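Long-range contacts in sulfite dehydrogenase (PDB 2XTS), which oxidises protein-bound sulfane sulfur at a molybdenum cofactor and probably passes the electrons on to heme c, as part of a complex with a cytochrome: residues 178-182 against 236-242; 217-222 against 259-263. All coordinates share one frame; numbering follows the deposited sequence.

Contact 1: residues 178-182 against 236-242. With MTE (phosphonic acidmono-(2-amino-5,6-dimercapto-4-oxo-3,7,8a,9,10,10a-hexahydro-4H-8-oxa-1,3,9,10-tetraaza-anthracen-7-ylmethyl)ester), chain E; HEC (heme c), chain K.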
ATOM      1  N   SER A 178       6.936  -4.086 -26.911  1.00  6.84           N
ATOM      2  CA  SER A 178       5.491  -4.293 -27.174  1.00  7.32           C
ATOM      3  C   SER A 178       4.826  -5.300 -26.232  1.00  7.44           C
ATOM      4  O   SER A 178       3.698  -5.065 -25.773  1.00  7.57           O
ATOM      5  CB  SER A 178       5.183  -4.641 -28.638  1.00  8.19           C
ATOM      6  OG  SER A 178       4.905  -6.021 -28.877  1.00  9.81           O
ATOM      7  N   ASN A 179       5.454  -6.445 -25.967  1.00  6.70           N
ATOM      8  CA  ASN A 179       4.881  -7.454 -25.085  1.00  6.77           C
ATOM      9  C   ASN A 179       3.497  -7.898 -25.521  1.00  6.40           C
ATOM     10  O   ASN A 179       2.623  -8.168 -24.711  1.00  7.79           O
ATOM     11  CB  ASN A 179       4.827  -6.942 -23.650  1.00  6.81           C
ATOM     12  CG  ASN A 179       4.852  -8.069 -22.621  1.00  7.54           C
ATOM     13  OD1 ASN A 179       3.827  -8.438 -22.018  1.00 10.41           O
ATOM     14  ND2 ASN A 179       6.020  -8.645 -22.449  1.00  7.20           N
ATOM     15  N   GLY A 180       3.288  -8.018 -26.824  1.00  6.03           N
ATOM     16  CA  GLY A 180       1.958  -8.353 -27.303  1.00  7.11           C
ATOM     17  C   GLY A 180       1.563  -9.742 -26.860  1.00  6.73           C
ATOM     18  O   GLY A 180       2.347 -10.671 -26.961  1.00  7.39           O
ATOM     19  N   ARG A 181       0.326  -9.871 -26.378  1.00  6.94           N
ATOM     20  CA  ARG A 181      -0.228 -11.131 -25.932  1.00  6.39           C
ATOM     21  C   ARG A 181      -1.680 -11.258 -26.368  1.00  6.61           C
ATOM     22  O   ARG A 181      -2.430 -10.280 -26.356  1.00  7.47           O
ATOM     23  CB  ARG A 181      -0.136 -11.294 -24.396  1.00  7.20           C
ATOM     24  CG  ARG A 181       1.259 -11.563 -23.859  1.00  7.72           C
ATOM     25  CD  ARG A 181       1.852 -12.851 -24.382  1.00  6.61           C
ATOM     26  NE  ARG A 181       1.100 -14.041 -24.059  1.00  6.24           N
ATOM     27  CZ  ARG A 181       1.269 -14.833 -23.010  1.00  7.05           C
ATOM     28  NH1 ARG A 181       2.174 -14.587 -22.088  1.00  7.36           N
ATOM     29  NH2 ARG A 181       0.526 -15.912 -22.887  1.00  8.36           N
ATOM     30  N   SER A 182      -2.077 -12.496 -26.670  1.00  7.08           N
ATOM     31  CA  SER A 182      -3.429 -12.837 -27.086  1.00  7.75           C
ATOM     32  C   SER A 182      -4.265 -13.394 -25.939  1.00  7.49           C
ATOM     33  O   SER A 182      -3.810 -14.244 -25.167  1.00  8.43           O
ATOM     34  CB  SER A 182      -3.362 -13.890 -28.166  1.00  8.51           C
ATOM     35  OG  SER A 182      -2.588 -13.457 -29.263  1.00  9.06           O
ATOM     36  N   ALA A 236      -5.739 -16.248 -32.389  1.00 10.00           N
ATOM     37  CA  ALA A 236      -4.627 -15.779 -31.604  1.00  9.46           C
ATOM     38  C   ALA A 236      -3.543 -15.256 -32.544  1.00  8.89           C
ATOM     39  O   ALA A 236      -3.333 -15.804 -33.629  1.00  9.74           O
ATOM     40  CB  ALA A 236      -4.095 -16.907 -30.733  1.00 10.40           C
ATOM     41  N   VAL A 237      -2.821 -14.232 -32.125  1.00  8.75           N
ATOM     42  CA  VAL A 237      -1.750 -13.720 -32.949  1.00  8.14           C
ATOM     43  C   VAL A 237      -0.540 -14.679 -32.983  1.00  8.17           C
ATOM     44  O   VAL A 237       0.134 -14.799 -33.993  1.00  8.57           O
ATOM     45  CB  VAL A 237      -1.336 -12.309 -32.462  1.00  8.88           C
ATOM     46  CG1 VAL A 237      -0.081 -11.827 -33.171  1.00  9.77           C
ATOM     47  CG2 VAL A 237      -2.521 -11.346 -32.615  1.00  9.94           C
ATOM     48  N   GLU A 238      -0.297 -15.364 -31.865  1.00  7.65           N
ATOM     49  CA  GLU A 238       0.879 -16.244 -31.693  0.50  7.41           C
ATOM     50  C   GLU A 238       2.147 -15.410 -31.830  1.00  7.69           C
ATOM     51  O   GLU A 238       3.046 -15.651 -32.648  1.00  8.03           O
ATOM     52  CB  GLU A 238       0.855 -17.460 -32.613  0.50  7.80           C
ATOM     53  CG  GLU A 238      -0.452 -18.239 -32.536  0.50  7.05           C
ATOM     54  CD  GLU A 238      -0.605 -19.111 -31.310  0.50  9.24           C
ATOM     55  OE1 GLU A 238      -0.176 -18.725 -30.204  0.50  9.60           O
ATOM     56  OE2 GLU A 238      -1.188 -20.196 -31.476  0.50  8.36           O
ATOM     57  N   SER A 239       2.179 -14.385 -31.004  1.00  7.50           N
ATOM     58  CA  SER A 239       3.289 -13.479 -30.909  1.00  6.76           C
ATOM     59  C   SER A 239       4.512 -14.090 -30.220  1.00  7.08           C
ATOM     60  O   SER A 239       4.459 -15.197 -29.683  1.00  6.98           O
ATOM     61  CB  SER A 239       2.833 -12.265 -30.136  1.00  8.22           C
ATOM     62  OG  SER A 239       2.527 -12.687 -28.815  1.00 10.99           O
ATOM     63  N   ARG A 240       5.620 -13.369 -30.238  1.00  6.94           N
ATOM     64  CA  ARG A 240       6.875 -13.873 -29.663  1.00  6.89           C
ATOM     65  C   ARG A 240       6.709 -14.307 -28.208  1.00  6.81           C
ATOM     66  O   ARG A 240       7.249 -15.343 -27.791  1.00  7.16           O
ATOM     67  CB  ARG A 240       7.971 -12.814 -29.837  1.00  7.22           C
ATOM     68  CG  ARG A 240       9.383 -13.245 -29.464  1.00  6.66           C
ATOM     69  CD  ARG A 240       9.769 -12.972 -28.039  1.00  8.07           C
ATOM     70  NE  ARG A 240      11.161 -13.301 -27.846  1.00  7.62           N
ATOM     71  CZ  ARG A 240      11.931 -12.844 -26.863  1.00  7.99           C
ATOM     72  NH1 ARG A 240      11.444 -12.040 -25.935  1.00  8.76           N
ATOM     73  NH2 ARG A 240      13.196 -13.200 -26.810  1.00  8.50           N
ATOM     74  N   GLU A 241       5.967 -13.502 -27.457  1.00  6.61           N
ATOM     75  CA  GLU A 241       5.765 -13.771 -26.043  1.00  7.36           C
ATOM     76  C   GLU A 241       4.727 -14.844 -25.726  1.00  7.42           C
ATOM     77  O   GLU A 241       4.348 -15.020 -24.572  1.00  7.36           O
ATOM     78  CB  GLU A 241       5.508 -12.491 -25.241  1.00  7.62           C
ATOM     79  CG  GLU A 241       6.675 -11.470 -25.328  1.00  8.13           C
ATOM     80  CD  GLU A 241       8.057 -11.954 -24.877  1.00 11.19           C
ATOM     81  OE1 GLU A 241       8.175 -13.010 -24.256  1.00 13.76           O
ATOM     82  OE2 GLU A 241       9.058 -11.255 -25.165  1.00 11.61           O
ATOM     83  N   GLU A 242       4.284 -15.578 -26.743  1.00  7.56           N
ATOM     84  CA  GLU A 242       3.457 -16.742 -26.506  1.00  7.08           C
ATOM     85  C   GLU A 242       3.819 -17.907 -27.397  1.00  7.10           C
ATOM     86  O   GLU A 242       3.098 -18.891 -27.436  1.00  7.68           O
ATOM     87  CB  GLU A 242       1.976 -16.382 -26.561  1.00  7.32           C
ATOM     88  CG  GLU A 242       1.506 -15.892 -27.905  1.00  7.82           C
ATOM     89  CD  GLU A 242       0.267 -14.987 -27.870  1.00  6.50           C
ATOM     90  OE1 GLU A 242      -0.204 -14.625 -26.763  1.00  8.02           O
ATOM     91  OE2 GLU A 242      -0.190 -14.618 -28.986  1.00  9.34           O
TER
HETATM   92  N1  MTE E 500       4.344  -5.027 -20.434  1.00  1.84           N
HETATM   93  C2  MTE E 500       5.125  -4.439 -21.334  1.00  1.98           C
HETATM   94  N2  MTE E 500       4.595  -3.482 -22.127  1.00  2.25           N
HETATM   95  N3  MTE E 500       6.429  -4.749 -21.462  1.00  1.71           N
HETATM   96  C4  MTE E 500       7.036  -5.699 -20.693  1.00  1.99           C
HETATM   97  O4  MTE E 500       8.253  -5.919 -20.866  1.00  2.29           O
HETATM   98  N5  MTE E 500       6.697  -7.444 -18.923  1.00  2.13           N
HETATM   99  C6  MTE E 500       5.648  -8.341 -18.495  1.00  2.15           C
HETATM  100  C7  MTE E 500       4.428  -7.657 -17.897  1.00  0.97           C
HETATM  101  N8  MTE E 500       3.975  -6.602 -18.766  1.00  0.67           N
HETATM  102  C9  MTE E 500       6.238  -6.404 -19.711  1.00  1.89           C
HETATM  103  C10 MTE E 500       4.824  -6.019 -19.626  1.00  2.16           C
HETATM  104  C1' MTE E 500       6.132  -9.407 -17.529  1.00  1.65           C
HETATM  105  S1' MTE E 500       7.079 -10.741 -18.151  1.00  2.47           S
HETATM  106  C2' MTE E 500       5.784  -9.396 -16.221  1.00  1.29           C
HETATM  107  S2' MTE E 500       6.172 -10.691 -15.159  1.00  2.44           S
HETATM  108  C3' MTE E 500       4.990  -8.227 -15.678  1.00  1.67           C
HETATM  109  O3' MTE E 500       4.783  -7.160 -16.618  1.00  1.77           O
HETATM  110  C4' MTE E 500       5.719  -7.608 -14.500  1.00  2.01           C
HETATM  111  O4' MTE E 500       4.922  -6.556 -13.939  1.00  2.04           O
HETATM  112  P   MTE E 500       5.695  -5.526 -12.984  1.00  2.05           P
HETATM  113  O1P MTE E 500       6.189  -6.485 -11.860  1.00  2.28           O
HETATM  114  O2P MTE E 500       6.864  -4.927 -13.695  1.00  2.22           O
HETATM  115  O3P MTE E 500       4.645  -4.590 -12.493  1.00  2.34           O
HETATM  116 FE   HEC K 500      17.720  -9.124 -31.430  1.00  2.28          FE
HETATM  117  CHA HEC K 500      15.837 -11.107 -29.416  1.00  1.88           C
HETATM  118  CHB HEC K 500      16.265 -10.545 -34.165  1.00  2.18           C
HETATM  119  CHC HEC K 500      19.326  -6.925 -33.389  1.00  2.16           C
HETATM  120  CHD HEC K 500      19.608  -8.178 -28.802  1.00  2.26           C
HETATM  121  NA  HEC K 500      16.327 -10.546 -31.734  1.00  2.17           N
HETATM  122  C1A HEC K 500      15.710 -11.290 -30.755  1.00  2.09           C
HETATM  123  C2A HEC K 500      14.866 -12.289 -31.370  1.00  2.38           C
HETATM  124  C3A HEC K 500      14.991 -12.126 -32.695  1.00  2.29           C
HETATM  125  C4A HEC K 500      15.905 -11.031 -32.933  1.00  2.33           C
HETATM  126  CMA HEC K 500      14.303 -12.915 -33.830  1.00  2.58           C
HETATM  127  CAA HEC K 500      14.010 -13.326 -30.598  1.00  2.68           C
HETATM  128  CBA HEC K 500      14.851 -14.525 -30.159  1.00  2.83           C
HETATM  129  CGA HEC K 500      14.039 -15.595 -29.491  1.00  3.00           C
HETATM  130  O1A HEC K 500      13.057 -15.291 -28.812  1.00  2.80           O
HETATM  131  O2A HEC K 500      14.416 -16.767 -29.724  1.00  3.46           O
HETATM  132  NB  HEC K 500      17.755  -8.762 -33.370  1.00  2.19           N
HETATM  133  C1B HEC K 500      17.068  -9.442 -34.370  1.00  2.50           C
HETATM  134  C2B HEC K 500      17.221  -8.722 -35.616  1.00  2.40           C
HETATM  135  C3B HEC K 500      18.100  -7.731 -35.411  1.00  2.47           C
HETATM  136  C4B HEC K 500      18.419  -7.725 -34.005  1.00  1.93           C
HETATM  137  CMB HEC K 500      16.651  -9.240 -36.952  1.00  2.83           C
HETATM  138  CAB HEC K 500      18.590  -6.687 -36.403  1.00  2.74           C
HETATM  139  CBB HEC K 500      17.376  -6.003 -37.094  1.00  3.15           C
HETATM  140  NC  HEC K 500      19.210  -7.792 -31.127  1.00  2.16           N
HETATM  141  C1C HEC K 500      19.761  -7.004 -32.091  1.00  2.30           C
HETATM  142  C2C HEC K 500      20.823  -6.226 -31.504  1.00  2.57           C
HETATM  143  C3C HEC K 500      20.898  -6.572 -30.212  1.00  2.86           C
HETATM  144  C4C HEC K 500      19.916  -7.598 -29.984  1.00  2.14           C
HETATM  145  CMC HEC K 500      21.666  -5.178 -32.262  1.00  3.07           C
HETATM  146  CAC HEC K 500      21.856  -6.153 -29.097  1.00  3.56           C
HETATM  147  CBC HEC K 500      22.197  -4.720 -28.894  1.00  3.09           C
HETATM  148  ND  HEC K 500      17.706  -9.560 -29.469  1.00  2.18           N
HETATM  149  C1D HEC K 500      18.511  -8.951 -28.525  1.00  2.04           C
HETATM  150  C2D HEC K 500      18.092  -9.313 -27.196  1.00  2.35           C
HETATM  151  C3D HEC K 500      16.918 -10.186 -27.389  1.00  2.30           C
HETATM  152  C4D HEC K 500      16.749 -10.313 -28.803  1.00  2.26           C
HETATM  153  CMD HEC K 500      18.619  -8.850 -25.845  1.00  2.92           C
HETATM  154  CAD HEC K 500      16.094 -10.801 -26.272  1.00  2.54           C
HETATM  155  CBD HEC K 500      14.967  -9.841 -25.899  1.00  2.57           C
HETATM  156  CGD HEC K 500      14.051 -10.389 -24.842  1.00  2.69           C
HETATM  157  O1D HEC K 500      14.127 -11.600 -24.511  1.00  3.33           O
HETATM  158  O2D HEC K 500      13.169  -9.625 -24.403  1.00  3.05           O
HETATM  159  O   HOH W   1       4.907 -10.776 -28.165  1.00  9.88           O
HETATM  160  O   HOH W   2      -1.681 -15.947 -24.879  1.00  9.04           O

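Contact 2: residues 217-222 against 259-263. With CO (cobalt (II) ion), chain G; MTE (phosphonic acidmono-(2-amino-5,6-dimercapto-4-oxo-3,7,8a,9,10,10a-hexahydro-4H-8-oxa-1,3,9,10-tetraaza-anthracen-7-ylmethyl)ester), chain E; 2MO (molybdenum (IV)oxide), chain F.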
ATOM      1  N   GLY A 217      -5.236 -13.829 -11.750  1.00  7.09           N
ATOM      2  CA  GLY A 217      -4.899 -15.233 -11.729  1.00  7.17           C
ATOM      3  C   GLY A 217      -3.997 -15.712 -12.847  1.00  6.21           C
ATOM      4  O   GLY A 217      -3.585 -16.870 -12.833  1.00  7.36           O
ATOM      5  N   TRP A 218      -3.727 -14.859 -13.830  1.00  6.27           N
ATOM      6  CA  TRP A 218      -2.991 -15.242 -15.029  1.00  6.66           C
ATOM      7  C   TRP A 218      -1.549 -14.722 -14.970  1.00  6.36           C
ATOM      8  O   TRP A 218      -1.238 -13.743 -14.268  1.00  6.97           O
ATOM      9  CB  TRP A 218      -3.715 -14.748 -16.280  1.00  6.79           C
ATOM     10  CG  TRP A 218      -4.926 -15.550 -16.649  1.00  6.95           C
ATOM     11  CD1 TRP A 218      -5.639 -16.367 -15.822  1.00  7.74           C
ATOM     12  CD2 TRP A 218      -5.534 -15.662 -17.945  1.00  6.90           C
ATOM     13  NE1 TRP A 218      -6.650 -16.973 -16.525  1.00  8.00           N
ATOM     14  CE2 TRP A 218      -6.609 -16.554 -17.825  1.00  7.69           C
ATOM     15  CE3 TRP A 218      -5.258 -15.110 -19.194  1.00  8.18           C
ATOM     16  CZ2 TRP A 218      -7.389 -16.918 -18.918  1.00  8.27           C
ATOM     17  CZ3 TRP A 218      -6.020 -15.474 -20.274  1.00  9.00           C
ATOM     18  CH2 TRP A 218      -7.080 -16.358 -20.134  1.00  8.64           C
ATOM     19  N   GLU A 219      -0.657 -15.421 -15.663  1.00  6.07           N
ATOM     20  CA  GLU A 219       0.761 -15.170 -15.616  1.00  5.76           C
ATOM     21  C   GLU A 219       1.087 -13.724 -15.888  1.00  5.41           C
ATOM     22  O   GLU A 219       0.490 -13.065 -16.739  1.00  6.17           O
ATOM     23  CB  GLU A 219       1.485 -16.134 -16.582  1.00  5.71           C
ATOM     24  CG  GLU A 219       1.254 -15.853 -18.065  1.00  6.30           C
ATOM     25  CD  GLU A 219       1.723 -16.963 -19.003  1.00  6.99           C
ATOM     26  OE1 GLU A 219       2.252 -17.986 -18.514  1.00  6.69           O
ATOM     27  OE2 GLU A 219       1.534 -16.809 -20.238  1.00  7.47           O
ATOM     28  N   GLY A 220       2.092 -13.241 -15.164  1.00  5.96           N
ATOM     29  CA  GLY A 220       2.415 -11.815 -15.177  1.00  6.26           C
ATOM     30  C   GLY A 220       2.686 -11.255 -16.559  1.00  5.72           C
ATOM     31  O   GLY A 220       2.441 -10.083 -16.816  1.00  6.12           O
ATOM     32  N   ASN A 221       3.264 -12.053 -17.456  1.00  5.73           N
ATOM     33  CA  ASN A 221       3.529 -11.539 -18.791  1.00  5.51           C
ATOM     34  C   ASN A 221       2.297 -10.951 -19.465  1.00  6.02           C
ATOM     35  O   ASN A 221       2.422 -10.043 -20.295  1.00  6.97           O
ATOM     36  CB  ASN A 221       4.176 -12.611 -19.678  1.00  5.81           C
ATOM     37  CG  ASN A 221       4.580 -12.063 -21.032  1.00  6.21           C
ATOM     38  OD1 ASN A 221       3.912 -12.332 -22.041  1.00  7.15           O
ATOM     39  ND2 ASN A 221       5.593 -11.204 -21.059  1.00  7.82           N
ATOM     40  N   MET A 222       1.118 -11.437 -19.122  1.00  6.53           N
ATOM     41  CA  MET A 222      -0.074 -10.970 -19.784  0.50  6.73           C
ATOM     42  C   MET A 222      -0.554  -9.631 -19.226  1.00  6.60           C
ATOM     43  O   MET A 222      -1.442  -9.018 -19.803  1.00  6.49           O
ATOM     44  CB  MET A 222      -1.126 -12.045 -19.715  0.50  6.27           C
ATOM     45  CG  MET A 222      -0.658 -13.331 -20.370  0.50  5.55           C
ATOM     46  SD  MET A 222      -1.926 -14.621 -20.292  0.50  4.24           S
ATOM     47  CE  MET A 222      -2.911 -14.238 -21.728  0.50  5.33           C
ATOM     48  N   THR A 259      -0.466 -21.441 -21.365  1.00  6.39           N
ATOM     49  CA  THR A 259      -0.586 -21.810 -19.961  1.00  6.64           C
ATOM     50  C   THR A 259      -0.781 -20.500 -19.236  1.00  5.91           C
ATOM     51  O   THR A 259       0.148 -19.868 -18.740  1.00  7.52           O
ATOM     52  CB  THR A 259       0.631 -22.618 -19.470  1.00  6.53           C
ATOM     53  OG1 THR A 259       1.849 -21.943 -19.861  1.00  7.28           O
ATOM     54  CG2 THR A 259       0.596 -23.994 -20.117  1.00  8.24           C
ATOM     55  N   TRP A 260      -2.023 -20.064 -19.215  1.00  6.57           N
ATOM     56  CA  TRP A 260      -2.343 -18.748 -18.709  1.00  7.09           C
ATOM     57  C   TRP A 260      -2.423 -18.712 -17.188  1.00  6.73           C
ATOM     58  O   TRP A 260      -1.890 -17.800 -16.552  1.00  7.82           O
ATOM     59  CB  TRP A 260      -3.657 -18.264 -19.320  1.00  6.98           C
ATOM     60  CG  TRP A 260      -3.613 -18.143 -20.812  1.00  7.78           C
ATOM     61  CD1 TRP A 260      -2.622 -17.605 -21.559  1.00  9.85           C
ATOM     62  CD2 TRP A 260      -4.640 -18.538 -21.734  1.00  8.08           C
ATOM     63  NE1 TRP A 260      -2.946 -17.663 -22.898  1.00 10.52           N
ATOM     64  CE2 TRP A 260      -4.187 -18.224 -23.031  1.00  9.57           C
ATOM     65  CE3 TRP A 260      -5.876 -19.166 -21.588  1.00 10.30           C
ATOM     66  CZ2 TRP A 260      -4.947 -18.493 -24.175  1.00 11.12           C
ATOM     67  CZ3 TRP A 260      -6.622 -19.441 -22.735  1.00 11.03           C
ATOM     68  CH2 TRP A 260      -6.158 -19.101 -24.001  1.00 11.77           C
ATOM     69  N   VAL A 261      -3.119 -19.660 -16.575  1.00  7.39           N
ATOM     70  CA  VAL A 261      -3.373 -19.572 -15.135  0.50  7.91           C
ATOM     71  C   VAL A 261      -2.158 -19.982 -14.311  1.00  7.20           C
ATOM     72  O   VAL A 261      -1.376 -20.866 -14.685  1.00  7.88           O
ATOM     73  CB  VAL A 261      -4.654 -20.323 -14.641  0.50  8.68           C
ATOM     74  CG1 VAL A 261      -5.179 -19.705 -13.336  0.50  9.54           C
ATOM     75  CG2 VAL A 261      -5.768 -20.262 -15.627  0.50  9.83           C
ATOM     76  N   MET A 262      -2.001 -19.284 -13.191  1.00  7.08           N
ATOM     77  CA  MET A 262      -0.997 -19.592 -12.188  1.00  7.30           C
ATOM     78  C   MET A 262      -1.650 -20.483 -11.119  1.00  7.68           C
ATOM     79  O   MET A 262      -2.651 -20.117 -10.511  1.00  8.89           O
ATOM     80  CB  MET A 262      -0.442 -18.301 -11.585  1.00  7.45           C
ATOM     81  CG  MET A 262       0.177 -17.351 -12.589  1.00  7.74           C
ATOM     82  SD  MET A 262       1.556 -18.088 -13.506  1.00  8.63           S
ATOM     83  CE  MET A 262       2.856 -18.049 -12.273  1.00  9.64           C
ATOM     84  N   ASP A 263      -1.065 -21.643 -10.861  1.00  7.42           N
ATOM     85  CA  ASP A 263      -1.663 -22.605  -9.940  1.00  7.17           C
ATOM     86  C   ASP A 263      -1.331 -22.306  -8.465  1.00  7.24           C
ATOM     87  O   ASP A 263      -0.411 -21.539  -8.147  1.00  8.26           O
ATOM     88  CB  ASP A 263      -1.203 -24.020 -10.309  1.00  7.37           C
ATOM     89  CG  ASP A 263      -1.715 -24.488 -11.664  1.00  8.73           C
ATOM     90  OD1 ASP A 263      -2.831 -24.108 -12.071  1.00  9.37           O
ATOM     91  OD2 ASP A 263      -0.985 -25.264 -12.309  1.00  8.45           O
TER
HETATM   92 CO    CO G1431       2.220 -19.979 -19.090  0.75  2.59          CO
HETATM   93  N1  MTE E 500       4.344  -5.027 -20.434  1.00  1.84           N
HETATM   94  C2  MTE E 500       5.125  -4.439 -21.334  1.00  1.98           C
HETATM   95  N2  MTE E 500       4.595  -3.482 -22.127  1.00  2.25           N
HETATM   96  N3  MTE E 500       6.429  -4.749 -21.462  1.00  1.71           N
HETATM   97  C4  MTE E 500       7.036  -5.699 -20.693  1.00  1.99           C
HETATM   98  O4  MTE E 500       8.253  -5.919 -20.866  1.00  2.29           O
HETATM   99  N5  MTE E 500       6.697  -7.444 -18.923  1.00  2.13           N
HETATM  100  C6  MTE E 500       5.648  -8.341 -18.495  1.00  2.15           C
HETATM  101  C7  MTE E 500       4.428  -7.657 -17.897  1.00  0.97           C
HETATM  102  N8  MTE E 500       3.975  -6.602 -18.766  1.00  0.67           N
HETATM  103  C9  MTE E 500       6.238  -6.404 -19.711  1.00  1.89           C
HETATM  104  C10 MTE E 500       4.824  -6.019 -19.626  1.00  2.16           C
HETATM  105  C1' MTE E 500       6.132  -9.407 -17.529  1.00  1.65           C
HETATM  106  S1' MTE E 500       7.079 -10.741 -18.151  1.00  2.47           S
HETATM  107  C2' MTE E 500       5.784  -9.396 -16.221  1.00  1.29           C
HETATM  108  S2' MTE E 500       6.172 -10.691 -15.159  1.00  2.44           S
HETATM  109  C3' MTE E 500       4.990  -8.227 -15.678  1.00  1.67           C
HETATM  110  O3' MTE E 500       4.783  -7.160 -16.618  1.00  1.77           O
HETATM  111  C4' MTE E 500       5.719  -7.608 -14.500  1.00  2.01           C
HETATM  112  O4' MTE E 500       4.922  -6.556 -13.939  1.00  2.04           O
HETATM  113  P   MTE E 500       5.695  -5.526 -12.984  1.00  2.05           P
HETATM  114  O1P MTE E 500       6.189  -6.485 -11.860  1.00  2.28           O
HETATM  115  O2P MTE E 500       6.864  -4.927 -13.695  1.00  2.22           O
HETATM  116  O3P MTE E 500       4.645  -4.590 -12.493  1.00  2.34           O
HETATM  117 MO   2MO F 501       7.050 -12.444 -16.505  1.00  2.84          MO
HETATM  118  OT1 2MO F 501       5.700 -13.572 -16.854  1.00  3.00           O
HETATM  119  OT2 2MO F 501       8.710 -12.930 -17.424  1.00  3.23           O
HETATM  120  O   HOH W   3       1.827 -19.311 -21.100  1.00  8.09           O
HETATM  121  O   HOH W   4       4.269 -20.277 -19.554  1.00  7.98           O

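Contact 1: residues 178-182 against 236-242
Ser182, in strand 181-184, an outermost strand within this chain of the mixed sheet of the molybdopterin-binding domain, is clasped by the carboxylate of Glu242 from the loop that follows strand 227-233. Both arms of the clasp are syn: Ser182 N donates to Glu242 OE1 at 2.8 Å, almost straight at 171°, and Ser182 OG donates to Glu242 OE2 at 2.7 Å. Ser182 OG also accepts from Val237 N (3.0 Å), so backbone and side chain of one serine hold the loop at Val237 and Glu242. Each carboxylate oxygen has a further donor on its anti side, out of plane: Ser239 N for OE2, and for Glu242 OE1 Arg181 NE, 3.1 Å away in a salt bridge whose two planes stand almost perpendicular. Four sound protein bonds, plus one from a water to OE1, thus fix the rotation of this buried carboxylate and would be expected to stabilise its negative charge. Bends at chi2 and chi3 (-62° and -60°) curl Arg181 so that it runs opposite to Glu242, with Glu241 O over one guanidinium face; Arg181 NH1 is held by Glu219 and Asn221. Farther along, Asn179 packs against the pterin, while Arg240 reaches both heme propionates and bridges to Glu241 OE2. Between this cofactor end and the Glu242 cluster, Ser239 OG donates to Gly180 O at 2.7 Å, approaching from above the carbonyl plane.

Contact 2: residues 217-222 against 259-263
Glu219 OE1 and both oxygens of Thr259, the backbone O and OG1, grip one cobalt ion, each at 2.1 Å, in a metal site that joins the molybdopterin-binding domain to the dimerisation domain. Two waters and His369 complete six ligands. Beyond CG the Glu219 chain runs extended (chi2 -168°), carrying OE1 to the metal, while OE2 accepts from one of the metal-bound waters and is also held by Arg181. Glu219 OE1 and Thr259 O lie 2.8 Å apart without a hydrogen bond, a closeness that their shared binding of the ion probably explains.

Beside the metal the two loops meet through a single beta bridge, Trp218 with Val261. Its hydrogen bonds run from Glu219 N to Trp260 O (2.8 Å) and from Met262 N to Gly217 O (2.9 Å), each donor nearly in line with the carbonyl it meets. The indoles of Trp218, in the bridge, and Trp260, next to it in sequence, lie side by side, pointing the same way: the six-membered ring of Trp218 makes an offset stack with the five-membered ring of Trp260, planes 15° apart, and Trp260 CB sits over the Trp218 face in a CH-pi contact. In one of its two conformers, Met222 brings SD obliquely to Trp260 in a Met-aromatic contact, whereas Met262 SD packs on Glu219 CB. From Glu219 the chain enters the short 3-10 segment 220-222 along the molybdenum cofactor, where Asn221 N donates a weak bond to the molybdenum-bound oxygen OT1 at 2.9 Å.

Both contacts are buried, though contact 2 lies nearer the centre of the chain, and their segments alternate along the sequence. Contact 1 joins two parts of the molybdopterin-binding domain, whereas contact 2 spans the two domains. Their chemistry differs accordingly: a carboxylate gathers N-H and hydroxyl donors in contact 1, while a metal ion, a beta bridge and stacked indoles serve in contact 2. Arg181 of contact 1 reaches into contact 2, joining the two polar clusters. Both touch the pterin cofactor; contact 1 extends to the heme and contact 2 to the molybdenum, and the cytochrome chain packs against each.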